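Local atomic coordinates of SusD homolog (Bacteroides thetaiotaomicron VPI-5482, PDB entry 3IHV), a protein that probably binds glycans at the outer membrane as a SusD-family component of carbohydrate uptake. Residues Ser157-Val162 against Tyr212-Glu217. Sequence-based numbering, arbitrary orientation.
Sequences SAPEKV and YPVKDE
Val214 CG1 lies over one face of the Glu160 carboxylate, displaced from its centre, with OE2 3.9 Å from it. The pyrrolidine ring of Pro159 meets the other methyl of Val214: CB is 3.7 Å from CG2 and CG is 3.9 Å from it. The Tyr212 ring is turned to its own loop, where Lys215 CD sits 3.6 Å above the plane, over the centre of one face.

The two methyls of Val214 thus divide the work. CG1, anti to the backbone N (chi1 -180°), reaches Glu160 and also touches CG at 3.9 Å. CG2 goes to Pro159. The Glu160 chain bends at chi2 (89°), which brings the carboxylate round alongside the valine.

Pro159 is the first residue of helix 159-176, right after the N-cap position at Ala158. Its ring also rests on Val132 of helix 107-135. Val214 lies in the loop joining helices 195-210 and 219-232 and also packs on Trp209. The contact therefore joins the start of one helix to the connection between two others, in a mainly helical region consistent with the TPR-like part of a SusD fold. Asp216 OD1 is hydrogen-bonded to Ser218 OG, just before helix 219-232.

With an alanine in place of Val214 both gamma methyls are gone, and the Pro159 ring and Glu160 CG would probably lose their apolar partners, opening a gap between helix start and loop.

The 126 Å² buried comes with apolar and methyl-to-carboxylate contacts and no polar bond between the segments, which implies a modest surface junction.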
ATOM      1  N   SER A 157       4.951  21.310  10.678  1.00  6.49           N
ATOM      2  CA  SER A 157       3.577  21.809  10.758  1.00  7.50           C
ATOM      3  C   SER A 157       2.706  20.864  11.583  1.00  7.69           C
ATOM      4  O   SER A 157       2.971  19.679  11.650  1.00  7.58           O
ATOM      5  CB  SER A 157       2.977  21.955   9.350  1.00  7.29           C
ATOM      6  OG  SER A 157       3.442  23.172   8.766  1.00  8.71           O
ATOM      7  N   ALA A 158       1.657  21.407  12.180  1.00  8.21           N
ATOM      8  CA  ALA A 158       0.632  20.596  12.832  1.00  8.97           C
ATOM      9  C   ALA A 158       0.075  19.607  11.780  1.00  8.97           C
ATOM     10  O   ALA A 158      -0.145  19.988  10.623  1.00  9.41           O
ATOM     11  CB  ALA A 158      -0.500  21.507  13.374  1.00  9.22           C
ATOM     12  N   PRO A 159      -0.161  18.349  12.157  1.00  8.42           N
ATOM     13  CA  PRO A 159      -0.653  17.398  11.170  1.00  9.65           C
ATOM     14  C   PRO A 159      -1.962  17.853  10.503  1.00  9.96           C
ATOM     15  O   PRO A 159      -2.190  17.540   9.345  1.00  7.89           O
ATOM     16  CB  PRO A 159      -0.860  16.112  11.971  1.00  9.72           C
ATOM     17  CG  PRO A 159      -0.775  16.511  13.398  1.00 10.47           C
ATOM     18  CD  PRO A 159       0.090  17.699  13.458  1.00 10.23           C
ATOM     19  N   GLU A 160      -2.775  18.602  11.246  1.00  9.51           N
ATOM     20  CA  GLU A 160      -4.034  19.131  10.742  1.00 11.62           C
ATOM     21  C   GLU A 160      -3.808  20.033   9.542  1.00 10.16           C
ATOM     22  O   GLU A 160      -4.586  19.995   8.585  1.00 10.14           O
ATOM     23  CB  GLU A 160      -4.742  19.999  11.795  1.00 12.08           C
ATOM     24  CG  GLU A 160      -5.275  19.273  12.947  1.00 18.24           C
ATOM     25  CD  GLU A 160      -4.306  19.092  14.117  1.00 21.75           C
ATOM     26  OE1 GLU A 160      -3.090  19.263  13.935  1.00 16.53           O
ATOM     27  OE2 GLU A 160      -4.814  18.758  15.234  1.00 23.90           O
ATOM     28  N   LYS A 161      -2.730  20.816   9.581  1.00  9.73           N
ATOM     29  CA  LYS A 161      -2.401  21.701   8.479  1.00  9.71           C
ATOM     30  C   LYS A 161      -1.868  20.906   7.300  1.00  8.63           C
ATOM     31  O   LYS A 161      -2.130  21.287   6.184  1.00  7.94           O
ATOM     32  CB  LYS A 161      -1.389  22.779   8.880  1.00 11.50           C
ATOM     33  CG  LYS A 161      -1.888  23.752   9.927  1.00 15.38           C
ATOM     34  CD  LYS A 161      -3.260  24.368   9.598  1.00 20.80           C
ATOM     35  CE  LYS A 161      -3.272  25.242   8.345  1.00 23.32           C
ATOM     36  NZ  LYS A 161      -4.696  25.690   8.021  1.00 25.07           N
ATOM     37  N   VAL A 162      -1.114  19.828   7.532  1.00  6.65           N
ATOM     38  CA  VAL A 162      -0.655  19.002   6.418  1.00  6.97           C
ATOM     39  C   VAL A 162      -1.882  18.317   5.784  1.00  7.03           C
ATOM     40  O   VAL A 162      -1.985  18.238   4.541  1.00  6.91           O
ATOM     41  CB  VAL A 162       0.399  18.005   6.869  1.00  6.29           C
ATOM     42  CG1 VAL A 162       0.858  17.137   5.705  1.00  6.23           C
ATOM     43  CG2 VAL A 162       1.601  18.766   7.505  1.00  6.04           C
ATOM     44  N   TYR A 212      -6.596   7.973  14.719  1.00  6.19           N
ATOM     45  CA  TYR A 212      -5.407   8.360  15.449  1.00  7.53           C
ATOM     46  C   TYR A 212      -4.300   8.680  14.483  1.00  6.31           C
ATOM     47  O   TYR A 212      -4.185   8.020  13.458  1.00  9.19           O
ATOM     48  CB  TYR A 212      -4.984   7.217  16.361  1.00  6.81           C
ATOM     49  CG  TYR A 212      -5.908   7.069  17.525  1.00 11.84           C
ATOM     50  CD1 TYR A 212      -7.032   6.254  17.454  1.00 12.72           C
ATOM     51  CD2 TYR A 212      -5.691   7.797  18.685  1.00 16.50           C
ATOM     52  CE1 TYR A 212      -7.880   6.118  18.526  1.00 14.91           C
ATOM     53  CE2 TYR A 212      -6.557   7.686  19.765  1.00 17.73           C
ATOM     54  CZ  TYR A 212      -7.636   6.847  19.674  1.00 16.40           C
ATOM     55  OH  TYR A 212      -8.467   6.729  20.761  1.00 20.25           O
ATOM     56  N   PRO A 213      -3.449   9.673  14.807  1.00  8.05           N
ATOM     57  CA  PRO A 213      -3.439  10.490  16.020  1.00  6.95           C
ATOM     58  C   PRO A 213      -4.243  11.791  16.035  1.00  7.73           C
ATOM     59  O   PRO A 213      -4.465  12.351  17.127  1.00  7.63           O
ATOM     60  CB  PRO A 213      -1.940  10.837  16.161  1.00  7.58           C
ATOM     61  CG  PRO A 213      -1.482  10.994  14.762  1.00  7.65           C
ATOM     62  CD  PRO A 213      -2.242   9.909  13.998  1.00  6.81           C
ATOM     63  N   VAL A 214      -4.689  12.287  14.889  1.00  7.73           N
ATOM     64  CA  VAL A 214      -5.369  13.598  14.839  1.00  8.74           C
ATOM     65  C   VAL A 214      -6.757  13.564  15.461  1.00  9.57           C
ATOM     66  O   VAL A 214      -7.147  14.470  16.245  1.00  8.79           O
ATOM     67  CB  VAL A 214      -5.360  14.152  13.399  1.00  9.34           C
ATOM     68  CG1 VAL A 214      -6.061  15.492  13.403  1.00  9.13           C
ATOM     69  CG2 VAL A 214      -3.906  14.292  12.893  1.00  9.35           C
ATOM     70  N   LYS A 215      -7.486  12.502  15.129  1.00 10.22           N
ATOM     71  CA  LYS A 215      -8.809  12.249  15.701  1.00 11.23           C
ATOM     72  C   LYS A 215      -9.800  13.382  15.491  1.00 10.63           C
ATOM     73  O   LYS A 215     -10.493  13.807  16.423  1.00 11.63           O
ATOM     74  CB  LYS A 215      -8.721  11.920  17.196  1.00 11.25           C
ATOM     75  CG  LYS A 215      -8.007  10.641  17.508  1.00 14.29           C
ATOM     76  CD  LYS A 215      -8.869   9.441  17.074  1.00 16.75           C
ATOM     77  N   ASP A 216      -9.861  13.863  14.268  1.00 10.47           N
ATOM     78  CA  ASP A 216     -10.847  14.869  13.922  1.00 10.29           C
ATOM     79  C   ASP A 216     -12.071  14.057  13.487  1.00 10.29           C
ATOM     80  O   ASP A 216     -12.219  13.692  12.321  1.00  9.26           O
ATOM     81  CB  ASP A 216     -10.383  15.772  12.791  1.00  9.95           C
ATOM     82  CG  ASP A 216     -11.403  16.838  12.464  1.00 11.05           C
ATOM     83  OD1 ASP A 216     -12.605  16.699  12.861  1.00 10.35           O
ATOM     84  OD2 ASP A 216     -11.017  17.836  11.829  1.00 10.88           O
ATOM     85  N   GLU A 217     -12.951  13.793  14.429  1.00 10.42           N
ATOM     86  CA  GLU A 217     -14.099  12.909  14.155  1.00 11.55           C
ATOM     87  C   GLU A 217     -15.094  13.418  13.113  1.00 10.59           C
ATOM     88  O   GLU A 217     -15.860  12.615  12.560  1.00  9.62           O
ATOM     89  CB  GLU A 217     -14.738  12.466  15.493  1.00 12.64           C
ATOM     90  CG  GLU A 217     -13.819  11.402  16.066  1.00 17.43           C
ATOM     91  CD  GLU A 217     -14.127  10.911  17.446  1.00 24.35           C
ATOM     92  OE1 GLU A 217     -14.995  11.461  18.167  1.00 26.99           O
ATOM     93  OE2 GLU A 217     -13.423   9.941  17.804  1.00 29.96           O
TER